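Local coordinates for SusD-like protein BACOVA_02651 (Bacteroides ovatus, PDB 5E75) that binds polysaccharide at the cell surface and probably captures xyloglucan there before its transport into the periplasm for degradation, at residues K184-S195 with D207-V218; G458-D466 with L473-A481. All blocks are in the same frame, centred on the assembly; numbering follows the deposited sequence.

Contact 1: K184-S195 with D207-V218; sequences KGILAKVYLARS and DLELARQYASDV. With EDO (1,2-ethanediol), chain C.
Arg-194 takes Asp-207 side-on at one end of this helix-helix interface, NE giving to OD2 at 2.9 Å and NH2 to OD1 at 2.8 Å. Both oxygens are met on their syn sides, the NH2 bond is straight (180°), and guanidinium and carboxylate lie 24° apart, so the two bonds together fix the rotation of both groups. At the other end the extended chain of Lys-184 carries NZ to OD2 of Asp-217 (2.7 Å), whose OD1 is bound by Asn-221.

Between these charged pairs, two tyrosines interlock as knobs in holes. Leu-187 CD2 lies over one face of Tyr-214, 3.7 Å from the ring centroid, while Leu-210 CB covers a face of Tyr-191 at 3.9 Å from its centroid; both are CH-pi contacts. In each tyrosine CG stands anti to the carbonyl carbon, which lays the ring against the facing leucine, and the two hydroxyls share one water.

Small side chains allow the close approach of the backbones: the CA atoms of Ala-188 and Ala-211 are 4.2 Å apart, and Ala-188 CB meets Ala-215 CB at 3.8 Å.

The axes run nearly antiparallel, at 161° and 7.9 Å, a helical hairpin consistent with the TPR-like helical body of SusD proteins. Helix 151-168 packs against Leu-187, Tyr-191 and Arg-194, helix 360-372 against Leu-192 and Ala-215, and helix 103-125 against Val-190 and Ala-193.

Contact 2: G458-D466 with L473-A481; sequences GKLHFGKYD and LEGPEYYTA
Lys-464 and Leu-473 form an antiparallel hydrogen-bonded pair, with N of Lys-464 giving to O of Leu-473 at 2.9 Å and N of Leu-473 to O of Lys-464 at 2.7 Å. One step on, Gly-463 and Glu-474 make a non-hydrogen-bonded pair whose CA atoms are only 4.4 Å apart. Gly-463 CA sits 3.2 Å from O of Leu-473 in a CA-H...O contact, an approach that leaves no room for a side chain. The backbone pairing ends with N of Gly-475 bound to O of Phe-462.

Also on the close-packed part, Phe-462 CB touches CE1 of Tyr-479 at 3.7 Å, and both aromatic side chains reach helix 286-291 at Ile-286.

Toward solvent the two faces differ. On one, Glu-474 stretches out fully (chi1 -176°), which carries OE2 to ND1 of His-461 in a firm, nearly straight bond (2.7 Å, 168°). That oxygen lies in the imidazole plane, but ND1 meets it from above the carboxylate, the two planes being 89° apart. A water joins the same OE2 to N of Phe-462, and Asp-455 holds NE2 of His-461. The face of Leu-473 is looser: the chain of Lys-464, bent at chi3, crosses Tyr-478 at about a right angle, CD 3.8 Å from CD1.

This is a beta hairpin at the surface, its second strand leaving through Gly-475 into a 3-10 turn (476-478); strand 451-454 completes a three-stranded antiparallel sheet.

In the fold
Contact 1 closes before contact 2 opens along the chain, and their centres lie 42 Å apart, with nearest atoms about 26 Å from each other, so neither touches the other. They share no helix or strand. Contact 1 pairs helices 180-195 and 205-221 within the largely helical body, its centre 18 Å from that of the chain and most of its touching residues buried. Contact 2, at 30 Å, belongs to the small sheet 451-454, 460-465 and 472-474 on the periphery. Together they sample the two architectures of this single-chain protein: a TPR-clan helical framework and a peripheral beta element attached to it.

Contact 1: K184-S195 with D207-V218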
loop_
_atom_site.group_PDB
_atom_site.type_symbol
_atom_site.label_atom_id
_atom_site.label_comp_id
_atom_site.label_asym_id
_atom_site.label_seq_id
_atom_site.Cartn_x
_atom_site.Cartn_y
_atom_site.Cartn_z
ATOM N N LYS A 184 -2.899 -6.126 15.609
ATOM C CA LYS A 184 -1.566 -6.423 16.104
ATOM C C LYS A 184 -0.515 -6.273 14.993
ATOM O O LYS A 184 0.589 -5.778 15.239
ATOM C CB LYS A 184 -1.499 -7.838 16.675
ATOM C CG LYS A 184 -2.282 -8.050 17.950
ATOM C CD LYS A 184 -2.243 -9.499 18.432
ATOM C CE LYS A 184 -2.961 -9.635 19.777
ATOM N NZ LYS A 184 -3.068 -11.064 20.212
ATOM N N GLY A 185 -0.850 -6.695 13.777
ATOM C CA GLY A 185 0.067 -6.575 12.653
ATOM C C GLY A 185 0.381 -5.132 12.299
ATOM O O GLY A 185 1.544 -4.770 12.065
ATOM N N ILE A 186 -0.651 -4.291 12.248
ATOM C CA ILE A 186 -0.426 -2.865 11.998
ATOM C C ILE A 186 0.393 -2.250 13.134
ATOM O O ILE A 186 1.310 -1.477 12.899
ATOM C CB ILE A 186 -1.754 -2.080 11.807
ATOM C CG1 ILE A 186 -2.569 -2.654 10.637
ATOM C CG2 ILE A 186 -1.490 -0.588 11.598
ATOM C CD1 ILE A 186 -2.093 -2.315 9.290
ATOM N N LEU A 187 0.066 -2.603 14.374
ATOM C CA LEU A 187 0.788 -2.062 15.512
ATOM C C LEU A 187 2.277 -2.431 15.494
ATOM O O LEU A 187 3.134 -1.597 15.797
ATOM C CB LEU A 187 0.098 -2.491 16.815
ATOM C CG LEU A 187 0.640 -1.909 18.115
ATOM C CD1 LEU A 187 0.670 -0.386 18.075
ATOM C CD2 LEU A 187 -0.255 -2.383 19.250
ATOM N N ALA A 188 2.583 -3.654 15.058
ATOM C CA ALA A 188 3.975 -4.053 14.897
ATOM C C ALA A 188 4.675 -3.143 13.885
ATOM O O ALA A 188 5.820 -2.704 14.113
ATOM C CB ALA A 188 4.066 -5.496 14.472
ATOM N N LYS A 189 3.997 -2.861 12.771
ATOM C CA LYS A 189 4.549 -1.988 11.736
ATOM C C LYS A 189 4.777 -0.575 12.262
ATOM O O LYS A 189 5.764 0.074 11.929
ATOM C CB LYS A 189 3.649 -1.946 10.491
ATOM C CG LYS A 189 3.570 -3.247 9.731
ATOM C CD LYS A 189 2.723 -3.105 8.486
ATOM C CE LYS A 189 3.289 -2.101 7.514
ATOM N NZ LYS A 189 2.556 -2.180 6.204
ATOM N N VAL A 190 3.846 -0.093 13.080
ATOM C CA VAL A 190 3.941 1.249 13.653
ATOM C C VAL A 190 5.126 1.356 14.627
ATOM O O VAL A 190 5.905 2.305 14.550
ATOM C CB VAL A 190 2.596 1.655 14.312
ATOM C CG1 VAL A 190 2.739 2.966 15.058
ATOM C CG2 VAL A 190 1.512 1.777 13.258
ATOM N N TYR A 191 5.262 0.389 15.531
ATOM C CA TYR A 191 6.402 0.402 16.444
ATOM C C TYR A 191 7.728 0.303 15.686
ATOM O O TYR A 191 8.692 1.007 16.012
ATOM C CB TYR A 191 6.288 -0.713 17.479
ATOM C CG TYR A 191 5.416 -0.377 18.666
ATOM C CD1 TYR A 191 5.704 0.714 19.483
ATOM C CD2 TYR A 191 4.312 -1.136 18.965
ATOM C CE1 TYR A 191 4.922 1.028 20.570
ATOM C CE2 TYR A 191 3.521 -0.838 20.073
ATOM C CZ TYR A 191 3.834 0.258 20.852
ATOM O OH TYR A 191 3.057 0.576 21.961
ATOM N N LEU A 192 7.793 -0.553 14.669
ATOM C CA LEU A 192 9.014 -0.631 13.874
ATOM C C LEU A 192 9.306 0.704 13.196
ATOM O O LEU A 192 10.463 1.174 13.188
ATOM C CB LEU A 192 8.952 -1.763 12.840
ATOM C CG LEU A 192 10.183 -1.921 11.936
ATOM C CD1 LEU A 192 11.451 -2.229 12.749
ATOM C CD2 LEU A 192 9.920 -2.986 10.897
ATOM N N ALA A 193 8.268 1.340 12.640
ATOM C CA ALA A 193 8.448 2.629 11.987
ATOM C C ALA A 193 8.898 3.701 12.968
ATOM O O ALA A 193 9.721 4.548 12.630
ATOM C CB ALA A 193 7.143 3.065 11.284
ATOM N N ARG A 194 8.350 3.687 14.184
ATOM C CA ARG A 194 8.733 4.690 15.171
ATOM C C ARG A 194 10.162 4.484 15.692
ATOM O O ARG A 194 10.843 5.457 16.040
ATOM C CB ARG A 194 7.743 4.724 16.345
ATOM C CG ARG A 194 7.940 5.969 17.210
ATOM C CD ARG A 194 6.934 6.114 18.336
ATOM N NE ARG A 194 7.146 5.135 19.389
ATOM C CZ ARG A 194 6.486 5.129 20.536
ATOM N NH1 ARG A 194 5.573 6.067 20.773
ATOM N NH2 ARG A 194 6.755 4.196 21.436
ATOM N N SER A 195 10.609 3.230 15.728
ATOM C CA SER A 195 11.848 2.887 16.425
ATOM C C SER A 195 13.023 3.751 15.969
ATOM O O SER A 195 13.791 4.223 16.799
ATOM C CB SER A 195 12.177 1.398 16.293
ATOM O OG SER A 195 12.532 1.049 14.965
ATOM N N ASP A 207 10.989 -0.008 21.286
ATOM C CA ASP A 207 10.070 -0.125 20.164
ATOM C C ASP A 207 10.349 -1.387 19.348
ATOM O O ASP A 207 9.409 -2.022 18.883
ATOM C CB ASP A 207 10.125 1.113 19.264
ATOM C CG ASP A 207 9.415 2.340 19.853
ATOM O OD1 ASP A 207 8.721 2.247 20.899
ATOM O OD2 ASP A 207 9.532 3.410 19.230
ATOM N N LEU A 208 11.623 -1.753 19.174
ATOM C CA LEU A 208 11.960 -3.002 18.488
ATOM C C LEU A 208 11.367 -4.202 19.213
ATOM O O LEU A 208 10.825 -5.122 18.602
ATOM C CB LEU A 208 13.470 -3.163 18.330
ATOM C CG LEU A 208 14.153 -2.260 17.307
ATOM C CD1 LEU A 208 15.670 -2.418 17.422
ATOM C CD2 LEU A 208 13.688 -2.606 15.899
ATOM N N GLU A 209 11.481 -4.195 20.536
ATOM C CA GLU A 209 10.956 -5.291 21.328
ATOM C C GLU A 209 9.440 -5.390 21.165
ATOM O O GLU A 209 8.903 -6.472 20.981
ATOM C CB GLU A 209 11.346 -5.116 22.800
ATOM C CG GLU A 209 10.774 -6.164 23.733
ATOM C CD GLU A 209 11.195 -7.574 23.382
ATOM O OE1 GLU A 209 12.266 -7.747 22.758
ATOM O OE2 GLU A 209 10.451 -8.518 23.723
ATOM N N LEU A 210 8.749 -4.259 21.250
ATOM C CA LEU A 210 7.306 -4.258 21.049
ATOM C C LEU A 210 6.896 -4.719 19.637
ATOM O O LEU A 210 5.968 -5.505 19.488
ATOM C CB LEU A 210 6.736 -2.875 21.360
ATOM C CG LEU A 210 6.727 -2.523 22.853
ATOM C CD1 LEU A 210 6.562 -1.018 23.060
ATOM C CD2 LEU A 210 5.644 -3.281 23.558
ATOM N N ALA A 211 7.601 -4.258 18.608
ATOM C CA ALA A 211 7.344 -4.719 17.245
ATOM C C ALA A 211 7.496 -6.240 17.151
ATOM O O ALA A 211 6.685 -6.931 16.538
ATOM C CB ALA A 211 8.281 -4.028 16.279
ATOM N N ARG A 212 8.555 -6.765 17.769
ATOM C CA ARG A 212 8.757 -8.219 17.773
ATOM C C ARG A 212 7.643 -8.946 18.510
ATOM O O ARG A 212 7.177 -9.989 18.073
ATOM C CB ARG A 212 10.095 -8.593 18.408
ATOM C CG ARG A 212 11.300 -8.279 17.541
ATOM C CD ARG A 212 12.550 -8.918 18.100
ATOM N NE ARG A 212 12.929 -8.404 19.415
ATOM C CZ ARG A 212 13.799 -7.417 19.626
ATOM N NH1 ARG A 212 14.382 -6.788 18.618
ATOM N NH2 ARG A 212 14.098 -7.051 20.865
ATOM N N GLN A 213 7.230 -8.412 19.650
ATOM C CA GLN A 213 6.181 -9.062 20.414
ATOM C C GLN A 213 4.865 -9.137 19.638
ATOM O O GLN A 213 4.243 -10.190 19.575
ATOM C CB GLN A 213 5.979 -8.343 21.741
ATOM C CG GLN A 213 7.101 -8.576 22.733
ATOM C CD GLN A 213 6.843 -7.864 24.043
ATOM O OE1 GLN A 213 7.389 -6.791 24.298
ATOM N NE2 GLN A 213 5.993 -8.449 24.873
ATOM N N TYR A 214 4.442 -8.022 19.040
ATOM C CA TYR A 214 3.199 -8.030 18.281
ATOM C C TYR A 214 3.313 -8.862 16.998
ATOM O O TYR A 214 2.404 -9.621 16.673
ATOM C CB TYR A 214 2.731 -6.596 17.985
ATOM C CG TYR A 214 2.139 -5.944 19.209
ATOM C CD1 TYR A 214 0.877 -6.287 19.643
ATOM C CD2 TYR A 214 2.851 -5.011 19.946
ATOM C CE1 TYR A 214 0.329 -5.720 20.778
ATOM C CE2 TYR A 214 2.317 -4.440 21.090
ATOM C CZ TYR A 214 1.054 -4.790 21.494
ATOM O OH TYR A 214 0.531 -4.203 22.636
ATOM N N ALA A 215 4.411 -8.709 16.263
ATOM C CA ALA A 215 4.542 -9.441 15.015
ATOM C C ALA A 215 4.683 -10.947 15.273
ATOM O O ALA A 215 4.079 -11.753 14.581
ATOM C CB ALA A 215 5.724 -8.921 14.193
ATOM N N SER A 216 5.462 -11.323 16.287
ATOM C CA SER A 216 5.659 -12.746 16.573
ATOM C C SER A 216 4.348 -13.402 16.980
ATOM O O SER A 216 4.068 -14.529 16.602
ATOM C CB SER A 216 6.726 -12.973 17.642
ATOM O OG SER A 216 6.342 -12.449 18.879
ATOM N N ASP A 217 3.521 -12.676 17.737
ATOM C CA ASP A 217 2.220 -13.207 18.148
ATOM C C ASP A 217 1.391 -13.560 16.894
ATOM O O ASP A 217 0.859 -14.661 16.764
ATOM C CB ASP A 217 1.527 -12.176 19.044
ATOM C CG ASP A 217 0.267 -12.696 19.702
ATOM O OD1 ASP A 217 0.072 -13.924 19.802
ATOM O OD2 ASP A 217 -0.526 -11.836 20.140
ATOM N N VAL A 218 1.318 -12.635 15.938
ATOM C CA VAL A 218 0.589 -12.904 14.703
ATOM C C VAL A 218 1.196 -14.079 13.929
ATOM O O VAL A 218 0.491 -14.999 13.511
ATOM C CB VAL A 218 0.542 -11.655 13.802
ATOM C CG1 VAL A 218 -0.175 -11.951 12.494
ATOM C CG2 VAL A 218 -0.148 -10.493 14.524
HETATM C C1 EDO C . -0.582 0.395 7.455
HETATM O O1 EDO C . 0.518 0.390 6.549
HETATM C C2 EDO C . -1.710 1.273 6.931
HETATM O O2 EDO C . -1.516 2.640 7.301
HETATM O O HOH W 1 1.030 -1.160 22.659
#

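Contact 2: G458-D466 with L473-A481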
loop_
_atom_site.group_PDB
_atom_site.type_symbol
_atom_site.label_atom_id
_atom_site.label_comp_id
_atom_site.label_asym_id
_atom_site.label_seq_id
_atom_site.Cartn_x
_atom_site.Cartn_y
_atom_site.Cartn_z
ATOM N N GLY A 458 15.675 -16.569 -19.873
ATOM C CA GLY A 458 14.574 -15.804 -19.304
ATOM C C GLY A 458 14.989 -14.511 -18.630
ATOM O O GLY A 458 14.193 -13.892 -17.924
ATOM N N LYS A 459 16.227 -14.086 -18.850
ATOM C CA LYS A 459 16.717 -12.863 -18.239
ATOM C C LYS A 459 16.229 -11.664 -19.049
ATOM O O LYS A 459 16.168 -11.721 -20.279
ATOM C CB LYS A 459 18.247 -12.861 -18.154
ATOM C CG LYS A 459 18.820 -11.585 -17.570
ATOM C CD LYS A 459 20.346 -11.576 -17.550
ATOM C CE LYS A 459 20.859 -10.150 -17.345
ATOM N NZ LYS A 459 22.236 -10.081 -16.770
ATOM N N LEU A 460 15.886 -10.581 -18.352
ATOM C CA LEU A 460 15.411 -9.368 -19.006
ATOM C C LEU A 460 16.555 -8.542 -19.580
ATOM O O LEU A 460 17.603 -8.417 -18.954
ATOM C CB LEU A 460 14.634 -8.509 -18.007
ATOM C CG LEU A 460 13.311 -9.075 -17.513
ATOM C CD1 LEU A 460 12.761 -8.138 -16.454
ATOM C CD2 LEU A 460 12.300 -9.262 -18.629
ATOM N N HIS A 461 16.332 -7.971 -20.765
ATOM C CA HIS A 461 17.286 -7.073 -21.404
ATOM C C HIS A 461 16.565 -5.791 -21.780
ATOM O O HIS A 461 15.413 -5.826 -22.228
ATOM C CB HIS A 461 17.916 -7.741 -22.633
ATOM C CG HIS A 461 18.723 -8.954 -22.286
ATOM N ND1 HIS A 461 20.084 -8.900 -22.067
ATOM C CD2 HIS A 461 18.357 -10.237 -22.091
ATOM C CE1 HIS A 461 20.521 -10.109 -21.762
ATOM N NE2 HIS A 461 19.498 -10.942 -21.766
ATOM N N PHE A 462 17.237 -4.667 -21.563
ATOM C CA PHE A 462 16.639 -3.339 -21.662
ATOM C C PHE A 462 17.318 -2.541 -22.768
ATOM O O PHE A 462 18.551 -2.477 -22.829
ATOM C CB PHE A 462 16.776 -2.579 -20.327
ATOM C CG PHE A 462 16.195 -3.306 -19.139
ATOM C CD1 PHE A 462 16.948 -4.228 -18.439
ATOM C CD2 PHE A 462 14.893 -3.070 -18.728
ATOM C CE1 PHE A 462 16.414 -4.899 -17.352
ATOM C CE2 PHE A 462 14.368 -3.740 -17.648
ATOM C CZ PHE A 462 15.116 -4.655 -16.971
ATOM N N GLY A 463 16.516 -1.935 -23.636
ATOM C CA GLY A 463 17.044 -1.128 -24.719
ATOM C C GLY A 463 15.953 -0.647 -25.653
ATOM O O GLY A 463 14.889 -0.214 -25.231
ATOM N N LYS A 464 16.211 -0.724 -26.955
ATOM C CA LYS A 464 15.245 -0.268 -27.942
ATOM C C LYS A 464 15.455 -1.033 -29.232
ATOM O O LYS A 464 16.418 -1.787 -29.360
ATOM C CB LYS A 464 15.394 1.234 -28.205
ATOM C CG LYS A 464 16.650 1.619 -28.971
ATOM C CD LYS A 464 16.794 3.128 -29.066
ATOM C CE LYS A 464 15.981 3.700 -30.217
ATOM N NZ LYS A 464 15.970 5.190 -30.197
ATOM N N TYR A 465 14.542 -0.859 -30.173
ATOM C CA TYR A 465 14.747 -1.396 -31.516
ATOM C C TYR A 465 15.342 -0.329 -32.433
ATOM O O TYR A 465 15.194 0.867 -32.197
ATOM C CB TYR A 465 13.439 -1.935 -32.090
ATOM C CG TYR A 465 13.004 -3.238 -31.459
ATOM C CD1 TYR A 465 13.728 -4.411 -31.652
ATOM C CD2 TYR A 465 11.877 -3.293 -30.665
ATOM C CE1 TYR A 465 13.330 -5.601 -31.071
ATOM C CE2 TYR A 465 11.475 -4.470 -30.079
ATOM C CZ TYR A 465 12.197 -5.618 -30.281
ATOM O OH TYR A 465 11.777 -6.785 -29.695
ATOM N N ASP A 466 16.038 -0.776 -33.473
ATOM C CA ASP A 466 16.555 0.131 -34.493
ATOM C C ASP A 466 15.363 0.582 -35.327
ATOM O O ASP A 466 14.219 0.228 -35.028
ATOM C CB ASP A 466 17.584 -0.597 -35.370
ATOM C CG ASP A 466 18.608 0.341 -36.017
ATOM O OD1 ASP A 466 18.546 1.576 -35.839
ATOM O OD2 ASP A 466 19.487 -0.186 -36.731
ATOM N N LEU A 473 18.727 -3.115 -29.730
ATOM C CA LEU A 473 19.914 -2.379 -29.305
ATOM C C LEU A 473 19.885 -2.270 -27.794
ATOM O O LEU A 473 18.951 -1.686 -27.237
ATOM C CB LEU A 473 19.922 -0.980 -29.924
ATOM C CG LEU A 473 19.851 -0.967 -31.458
ATOM C CD1 LEU A 473 19.577 0.443 -31.958
ATOM C CD2 LEU A 473 21.127 -1.529 -32.082
ATOM N N GLU A 474 20.895 -2.831 -27.139
ATOM C CA GLU A 474 20.861 -3.018 -25.691
ATOM C C GLU A 474 21.661 -1.987 -24.894
ATOM O O GLU A 474 22.767 -1.613 -25.270
ATOM C CB GLU A 474 21.355 -4.422 -25.328
ATOM C CG GLU A 474 21.263 -4.720 -23.822
ATOM C CD GLU A 474 21.428 -6.186 -23.474
ATOM O OE1 GLU A 474 21.693 -7.000 -24.381
ATOM O OE2 GLU A 474 21.309 -6.525 -22.279
ATOM N N GLY A 475 21.088 -1.536 -23.782
ATOM C CA GLY A 475 21.853 -0.843 -22.760
ATOM C C GLY A 475 21.384 0.573 -22.480
ATOM O O GLY A 475 20.585 1.123 -23.239
ATOM N N PRO A 476 21.891 1.180 -21.388
ATOM C CA PRO A 476 21.460 2.503 -20.930
ATOM C C PRO A 476 21.591 3.627 -21.944
ATOM O O PRO A 476 20.856 4.607 -21.845
ATOM C CB PRO A 476 22.365 2.767 -19.724
ATOM C CG PRO A 476 22.756 1.418 -19.251
ATOM C CD PRO A 476 22.910 0.607 -20.494
ATOM N N GLU A 477 22.499 3.509 -22.907
ATOM C CA GLU A 477 22.635 4.561 -23.902
ATOM C C GLU A 477 21.382 4.649 -24.780
ATOM O O GLU A 477 21.148 5.656 -25.453
ATOM C CB GLU A 477 23.894 4.347 -24.756
ATOM C CG GLU A 477 23.932 3.045 -25.542
ATOM C CD GLU A 477 24.518 1.872 -24.760
ATOM O OE1 GLU A 477 24.420 1.852 -23.513
ATOM O OE2 GLU A 477 25.087 0.963 -25.404
ATOM N N TYR A 478 20.564 3.596 -24.752
ATOM C CA TYR A 478 19.347 3.546 -25.562
ATOM C C TYR A 478 18.076 3.810 -24.757
ATOM O O TYR A 478 16.978 3.781 -25.311
ATOM C CB TYR A 478 19.234 2.194 -26.255
ATOM C CG TYR A 478 20.375 1.940 -27.201
ATOM C CD1 TYR A 478 20.467 2.636 -28.395
ATOM C CD2 TYR A 478 21.365 1.020 -26.898
ATOM C CE1 TYR A 478 21.511 2.417 -29.269
ATOM C CE2 TYR A 478 22.419 0.799 -27.762
ATOM C CZ TYR A 478 22.480 1.501 -28.943
ATOM O OH TYR A 478 23.529 1.281 -29.813
ATOM N N TYR A 479 18.217 4.066 -23.462
ATOM C CA TYR A 479 17.071 4.441 -22.643
ATOM C C TYR A 479 16.609 5.835 -23.027
ATOM O O TYR A 479 17.387 6.637 -23.550
ATOM C CB TYR A 479 17.416 4.463 -21.147
ATOM C CG TYR A 479 17.881 3.167 -20.521
ATOM C CD1 TYR A 479 17.882 1.966 -21.222
ATOM C CD2 TYR A 479 18.330 3.156 -19.202
ATOM C CE1 TYR A 479 18.327 0.799 -20.626
ATOM C CE2 TYR A 479 18.771 2.007 -18.612
ATOM C CZ TYR A 479 18.767 0.833 -19.321
ATOM O OH TYR A 479 19.214 -0.309 -18.705
ATOM N N THR A 480 15.343 6.122 -22.760
ATOM C CA THR A 480 14.812 7.466 -22.891
ATOM C C THR A 480 15.031 8.159 -21.558
ATOM O O THR A 480 14.485 7.742 -20.533
ATOM C CB THR A 480 13.313 7.433 -23.249
ATOM O OG1 THR A 480 13.131 6.705 -24.473
ATOM C CG2 THR A 480 12.757 8.838 -23.402
ATOM N N ALA A 481 15.863 9.193 -21.549
ATOM C CA ALA A 481 16.116 9.935 -20.320
ATOM C C ALA A 481 14.985 10.915 -20.023
ATOM O O ALA A 481 14.305 11.387 -20.932
ATOM C CB ALA A 481 17.459 10.658 -20.394
HETATM O O HOH W 2 19.883 -4.982 -20.470
#